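Local coordinates for adenosyl-chloride synthase (Thermotoga maritima, PDB 2ZBV), which probably cleaves S-adenosyl-L-methionine, as in the SAM hydrolase and SAM-dependent halogenase family, and binds adenosine where two subunits meet, at residues S12-V17 against F124-R129; L116-N121 against G128-A133. All blocks are in the same frame, centred on the assembly; numbering follows the deposited sequence.

Contact 1: residues S12-V17 against F124-R129; sequences SHYVGV and FTFHGR. With ADN (adenosine), chain D.
V17 and Y14, on the first turn of helix 14-25, close on the ring of F126, which fills the middle of this contact. V17 brings its CG2 methyl to the ring edge, 3.7 Å from F126 CE2. Y14 meets the same ring in three ways. Its CB lies 3.9 Å from F126 CZ, and its carbonyl O sits near the ring plane at the edge. The Y14 ring turns its own edge toward one face of F126 in a T-shaped (edge-to-face) pair, with centroids 5.6 Å apart and planes at 67°. The opposite face of F126 is covered from within its own segment: R129 CB lies 3.4 Å above the plane, over the ring centre. Both faces and the far edge of the ring are therefore engaged. With chi1 near -162°, the F126 ring swings away from the backbone N and extends across to helix 14-25. W8 adds another edge-to-face partner.

Away from this ring the contact loosens. V17 CG2 and R129 CD are 4.4 Å apart, and no hydrogen bond joins the segments. Y14 is partly exposed, and its OH bonds to D178 of the second subunit. F126 is also the N-cap residue of helix 127-140, with F126 O accepting R129 N at 3.1 Å. Just before it, T125 O takes the hydrogen bond from adenosine O5' at 2.7 Å. N182, V242 and L244 of the second subunit bind the same adenosine. This is the adenosine site of the family, built at a subunit interface, with F126 as part of its wall.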
# COMPACT_ATOMS: atom_id res chain seq x y z
N SER A 12 -8.07 -1.14 5.16
CA SER A 12 -9.33 -1.88 5.11
C SER A 12 -9.33 -2.85 3.93
O SER A 12 -8.46 -2.79 3.06
CB SER A 12 -10.52 -0.91 4.98
OG SER A 12 -10.63 -0.09 6.12
N HIS A 13 -10.32 -3.74 3.90
CA HIS A 13 -10.46 -4.72 2.83
C HIS A 13 -11.28 -4.20 1.65
O HIS A 13 -11.51 -4.91 0.68
CB HIS A 13 -11.12 -5.99 3.38
CG HIS A 13 -12.53 -5.78 3.85
ND1 HIS A 13 -12.82 -5.33 5.12
CD2 HIS A 13 -13.71 -5.92 3.21
CE1 HIS A 13 -14.13 -5.20 5.24
NE2 HIS A 13 -14.70 -5.55 4.10
N TYR A 14 -11.72 -2.94 1.74
CA TYR A 14 -12.54 -2.36 0.68
C TYR A 14 -11.88 -2.39 -0.69
O TYR A 14 -12.50 -2.79 -1.68
CB TYR A 14 -12.91 -0.92 1.03
CG TYR A 14 -13.58 -0.76 2.38
CD1 TYR A 14 -14.57 -1.65 2.80
CD2 TYR A 14 -13.25 0.30 3.22
CE1 TYR A 14 -15.22 -1.48 4.02
CE2 TYR A 14 -13.90 0.49 4.44
CZ TYR A 14 -14.89 -0.41 4.84
OH TYR A 14 -15.54 -0.23 6.04
N VAL A 15 -10.63 -1.96 -0.76
CA VAL A 15 -9.96 -1.94 -2.05
C VAL A 15 -9.90 -3.35 -2.63
O VAL A 15 -10.21 -3.55 -3.81
CB VAL A 15 -8.53 -1.37 -1.91
CG1 VAL A 15 -7.75 -1.63 -3.19
CG2 VAL A 15 -8.62 0.13 -1.64
N GLY A 16 -9.52 -4.32 -1.81
CA GLY A 16 -9.43 -5.69 -2.28
C GLY A 16 -10.74 -6.27 -2.81
O GLY A 16 -10.73 -6.97 -3.83
N VAL A 17 -11.86 -6.01 -2.14
CA VAL A 17 -13.13 -6.57 -2.62
C VAL A 17 -13.56 -5.96 -3.94
O VAL A 17 -14.16 -6.63 -4.76
CB VAL A 17 -14.28 -6.41 -1.57
CG1 VAL A 17 -13.97 -7.23 -0.34
CG2 VAL A 17 -14.47 -4.96 -1.20
N PHE A 124 -26.29 0.46 0.26
CA PHE A 124 -26.57 1.89 0.30
C PHE A 124 -25.31 2.74 0.40
O PHE A 124 -25.28 3.86 -0.08
CB PHE A 124 -27.46 2.25 1.49
CG PHE A 124 -28.77 1.53 1.51
CD1 PHE A 124 -29.62 1.56 0.41
CD2 PHE A 124 -29.16 0.81 2.64
CE1 PHE A 124 -30.85 0.90 0.43
CE2 PHE A 124 -30.39 0.14 2.68
CZ PHE A 124 -31.23 0.19 1.57
N THR A 125 -24.26 2.20 1.01
CA THR A 125 -23.05 2.98 1.21
C THR A 125 -21.75 2.50 0.57
O THR A 125 -20.67 2.97 0.94
CB THR A 125 -22.81 3.20 2.72
OG1 THR A 125 -22.67 1.93 3.38
CG2 THR A 125 -24.00 3.94 3.35
N PHE A 126 -21.82 1.57 -0.39
CA PHE A 126 -20.61 1.09 -1.05
C PHE A 126 -20.84 0.92 -2.56
O PHE A 126 -20.62 -0.16 -3.11
CB PHE A 126 -20.14 -0.23 -0.44
CG PHE A 126 -18.69 -0.58 -0.75
CD1 PHE A 126 -17.84 0.35 -1.34
CD2 PHE A 126 -18.19 -1.83 -0.42
CE1 PHE A 126 -16.50 0.04 -1.61
CE2 PHE A 126 -16.85 -2.16 -0.68
CZ PHE A 126 -16.00 -1.22 -1.28
N HIS A 127 -21.27 1.99 -3.22
CA HIS A 127 -21.51 1.95 -4.65
C HIS A 127 -20.18 1.70 -5.37
O HIS A 127 -20.15 1.21 -6.50
CB HIS A 127 -22.13 3.27 -5.13
CG HIS A 127 -23.57 3.43 -4.74
ND1 HIS A 127 -24.24 2.52 -3.95
CD2 HIS A 127 -24.46 4.41 -5.03
CE1 HIS A 127 -25.48 2.93 -3.77
NE2 HIS A 127 -25.65 4.07 -4.41
N GLY A 128 -19.07 2.02 -4.70
CA GLY A 128 -17.77 1.78 -5.28
C GLY A 128 -17.61 0.33 -5.71
O GLY A 128 -17.03 0.04 -6.76
N ARG A 129 -18.12 -0.59 -4.90
CA ARG A 129 -18.04 -2.02 -5.19
C ARG A 129 -19.20 -2.54 -6.05
O ARG A 129 -19.01 -3.34 -6.97
CB ARG A 129 -18.04 -2.84 -3.89
CG ARG A 129 -18.17 -4.36 -4.10
CD ARG A 129 -18.56 -5.09 -2.81
NE ARG A 129 -19.92 -4.77 -2.38
CZ ARG A 129 -20.41 -5.01 -1.17
NH1 ARG A 129 -19.66 -5.59 -0.24
NH2 ARG A 129 -21.66 -4.65 -0.88
O5' ADN D . -18.81 4.04 -0.68
C5' ADN D . -17.46 4.48 -0.48
C4' ADN D . -17.47 5.94 -0.01
O4' ADN D . -18.15 6.09 1.27
C3' ADN D . -16.05 6.51 0.20
O3' ADN D . -15.56 7.12 -1.00
C2' ADN D . -16.24 7.50 1.37
O2' ADN D . -15.93 8.84 0.98
C1' ADN D . -17.71 7.37 1.79
N9 ADN D . -17.82 7.40 3.26
C8 ADN D . -17.35 6.43 4.13
N7 ADN D . -17.60 6.77 5.35
C5 ADN D . -18.24 7.96 5.36
C6 ADN D . -18.75 8.82 6.38
N6 ADN D . -18.64 8.47 7.72
N1 ADN D . -19.34 9.98 6.01
C2 ADN D . -19.45 10.34 4.72
N3 ADN D . -18.99 9.56 3.73
C4 ADN D . -18.38 8.38 4.01

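Contact 2: residues L116-N121 against G128-A133; sequences LFYKKN and GRDIFA
F117 and Y118 lie against I131 and D130, where the loop leading into helix 127-140 folds back on the helix. The helix has a wider pi-type turn here, with A133 N bonded to G128 O. Y118 N gives D130 O a nearly straight hydrogen bond of 3.0 Å. F117 and I131 lie side by side and point the same way. I131 CG1 stands over the centre of the F117 ring in a CH-pi contact, 4.0 Å from the centroid, while CG2 touches F117 CE1 at 3.6 Å.

On the other side of the backbone bond, the Y118 ring is turned 25° from the D130 carboxylate. D130 OD1 meets it at the edge, 3.2 Å from Y118 CD2. The guanidinium of R129 is turned 56° from the same ring. The R129 chain bends at chi3 (68°), which brings the group side-on to D130. K119 crosses the end of this pair, its CE 3.6 Å from D130 OD1. R129 NH1 and Y118 OH both bind D56 of the second subunit. A methionine in place of R129 would probably cost D130 its two-nitrogen grip and that D56 its salt bridge, leaving the D130 carboxylate held less firmly, with S123 OG still on OD2. In the grip itself, R129 NE holds D130 OD1 at 2.7 Å, and R129 NH2 meets the syn lone pair of D130 OD2 at 3.2 Å.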
# COMPACT_ATOMS: atom_id res chain seq x y z
N LEU A 116 -25.30 -3.76 -15.48
CA LEU A 116 -23.85 -3.65 -15.34
C LEU A 116 -23.40 -3.76 -13.88
O LEU A 116 -22.21 -3.91 -13.60
CB LEU A 116 -23.39 -2.31 -15.92
CG LEU A 116 -23.79 -2.04 -17.38
CD1 LEU A 116 -23.38 -0.63 -17.78
CD2 LEU A 116 -23.14 -3.08 -18.29
N PHE A 117 -24.36 -3.70 -12.97
CA PHE A 117 -24.06 -3.77 -11.53
C PHE A 117 -23.56 -5.12 -11.07
O PHE A 117 -23.79 -6.14 -11.72
CB PHE A 117 -25.31 -3.39 -10.71
CG PHE A 117 -25.81 -1.98 -10.96
CD1 PHE A 117 -25.16 -1.14 -11.86
CD2 PHE A 117 -26.92 -1.50 -10.28
CE1 PHE A 117 -25.60 0.16 -12.07
CE2 PHE A 117 -27.37 -0.20 -10.49
CZ PHE A 117 -26.71 0.63 -11.38
N TYR A 118 -22.88 -5.12 -9.93
CA TYR A 118 -22.34 -6.34 -9.33
C TYR A 118 -23.49 -7.05 -8.61
O TYR A 118 -23.52 -8.27 -8.53
CB TYR A 118 -21.21 -5.98 -8.36
CG TYR A 118 -20.83 -7.03 -7.33
CD1 TYR A 118 -20.45 -8.32 -7.71
CD2 TYR A 118 -20.81 -6.71 -5.97
CE1 TYR A 118 -20.06 -9.27 -6.74
CE2 TYR A 118 -20.43 -7.64 -5.01
CZ TYR A 118 -20.05 -8.92 -5.40
OH TYR A 118 -19.66 -9.82 -4.43
N LYS A 119 -24.43 -6.27 -8.09
CA LYS A 119 -25.59 -6.84 -7.41
C LYS A 119 -26.88 -6.16 -7.83
O LYS A 119 -26.90 -4.97 -8.13
CB LYS A 119 -25.42 -6.75 -5.89
CG LYS A 119 -24.35 -7.69 -5.37
CD LYS A 119 -24.47 -7.93 -3.87
CE LYS A 119 -24.15 -6.70 -3.06
NZ LYS A 119 -23.95 -7.09 -1.64
N LYS A 120 -27.96 -6.93 -7.85
CA LYS A 120 -29.28 -6.43 -8.23
C LYS A 120 -29.68 -5.28 -7.32
O LYS A 120 -30.22 -4.27 -7.77
CB LYS A 120 -30.31 -7.56 -8.14
CG LYS A 120 -31.70 -7.19 -8.64
CD LYS A 120 -32.62 -8.41 -8.67
CE LYS A 120 -32.78 -9.03 -7.29
NZ LYS A 120 -33.65 -10.25 -7.31
N ASN A 121 -29.41 -5.44 -6.03
CA ASN A 121 -29.72 -4.42 -5.03
C ASN A 121 -28.42 -3.92 -4.40
O ASN A 121 -27.91 -4.51 -3.45
CB ASN A 121 -30.63 -5.00 -3.94
CG ASN A 121 -32.02 -5.33 -4.45
OD1 ASN A 121 -32.64 -6.28 -3.97
ND2 ASN A 121 -32.51 -4.55 -5.40
N GLY A 128 -19.07 2.02 -4.70
CA GLY A 128 -17.77 1.78 -5.28
C GLY A 128 -17.61 0.33 -5.71
O GLY A 128 -17.03 0.04 -6.76
N ARG A 129 -18.12 -0.59 -4.90
CA ARG A 129 -18.04 -2.02 -5.19
C ARG A 129 -19.20 -2.54 -6.05
O ARG A 129 -19.01 -3.34 -6.97
CB ARG A 129 -18.04 -2.84 -3.89
CG ARG A 129 -18.17 -4.36 -4.10
CD ARG A 129 -18.56 -5.09 -2.81
NE ARG A 129 -19.92 -4.77 -2.38
CZ ARG A 129 -20.41 -5.01 -1.17
NH1 ARG A 129 -19.66 -5.59 -0.24
NH2 ARG A 129 -21.66 -4.65 -0.88
N ASP A 130 -20.41 -2.06 -5.74
CA ASP A 130 -21.61 -2.53 -6.41
C ASP A 130 -22.00 -1.89 -7.73
O ASP A 130 -22.73 -2.50 -8.51
CB ASP A 130 -22.79 -2.44 -5.45
CG ASP A 130 -22.55 -3.20 -4.16
OD1 ASP A 130 -21.79 -4.19 -4.20
OD2 ASP A 130 -23.12 -2.81 -3.12
N ILE A 131 -21.51 -0.68 -7.98
CA ILE A 131 -21.86 0.03 -9.20
C ILE A 131 -20.67 0.55 -10.01
O ILE A 131 -20.56 0.27 -11.20
CB ILE A 131 -22.78 1.23 -8.88
CG1 ILE A 131 -24.05 0.75 -8.17
CG2 ILE A 131 -23.13 1.97 -10.18
CD1 ILE A 131 -25.04 1.87 -7.81
N PHE A 132 -19.79 1.32 -9.37
CA PHE A 132 -18.64 1.89 -10.06
C PHE A 132 -17.61 0.90 -10.57
O PHE A 132 -17.24 0.95 -11.75
CB PHE A 132 -17.95 2.92 -9.16
CG PHE A 132 -18.79 4.13 -8.85
CD1 PHE A 132 -19.33 4.90 -9.88
CD2 PHE A 132 -19.05 4.49 -7.53
CE1 PHE A 132 -20.11 6.01 -9.60
CE2 PHE A 132 -19.83 5.61 -7.24
CZ PHE A 132 -20.36 6.37 -8.27
N ALA A 133 -17.14 0.01 -9.70
CA ALA A 133 -16.13 -0.96 -10.11
C ALA A 133 -16.60 -1.83 -11.27
O ALA A 133 -15.91 -1.94 -12.28
CB ALA A 133 -15.71 -1.82 -8.92

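Overall arrangement
From the N terminus, strand 2-6 leads to residues 12-17 at the start of helix 14-25. Contact 1 joins this start to residues 124-129 and closes a loop of 106 residues, which carries five of the six strands of the N-terminal mixed sheet. Contact 2 opens inside that loop, at 116-121, and closes on 128-133 after only six intervening residues. The two closures therefore cross along the chain. They meet on helix 127-140 and share G128 and R129; their centres are 10 Å apart. Contact 1 ties the first helix to the cap of this helix beside the adenosine. Contact 2 ties the incoming loop to the opening turns of the same helix. Both touch the second subunit.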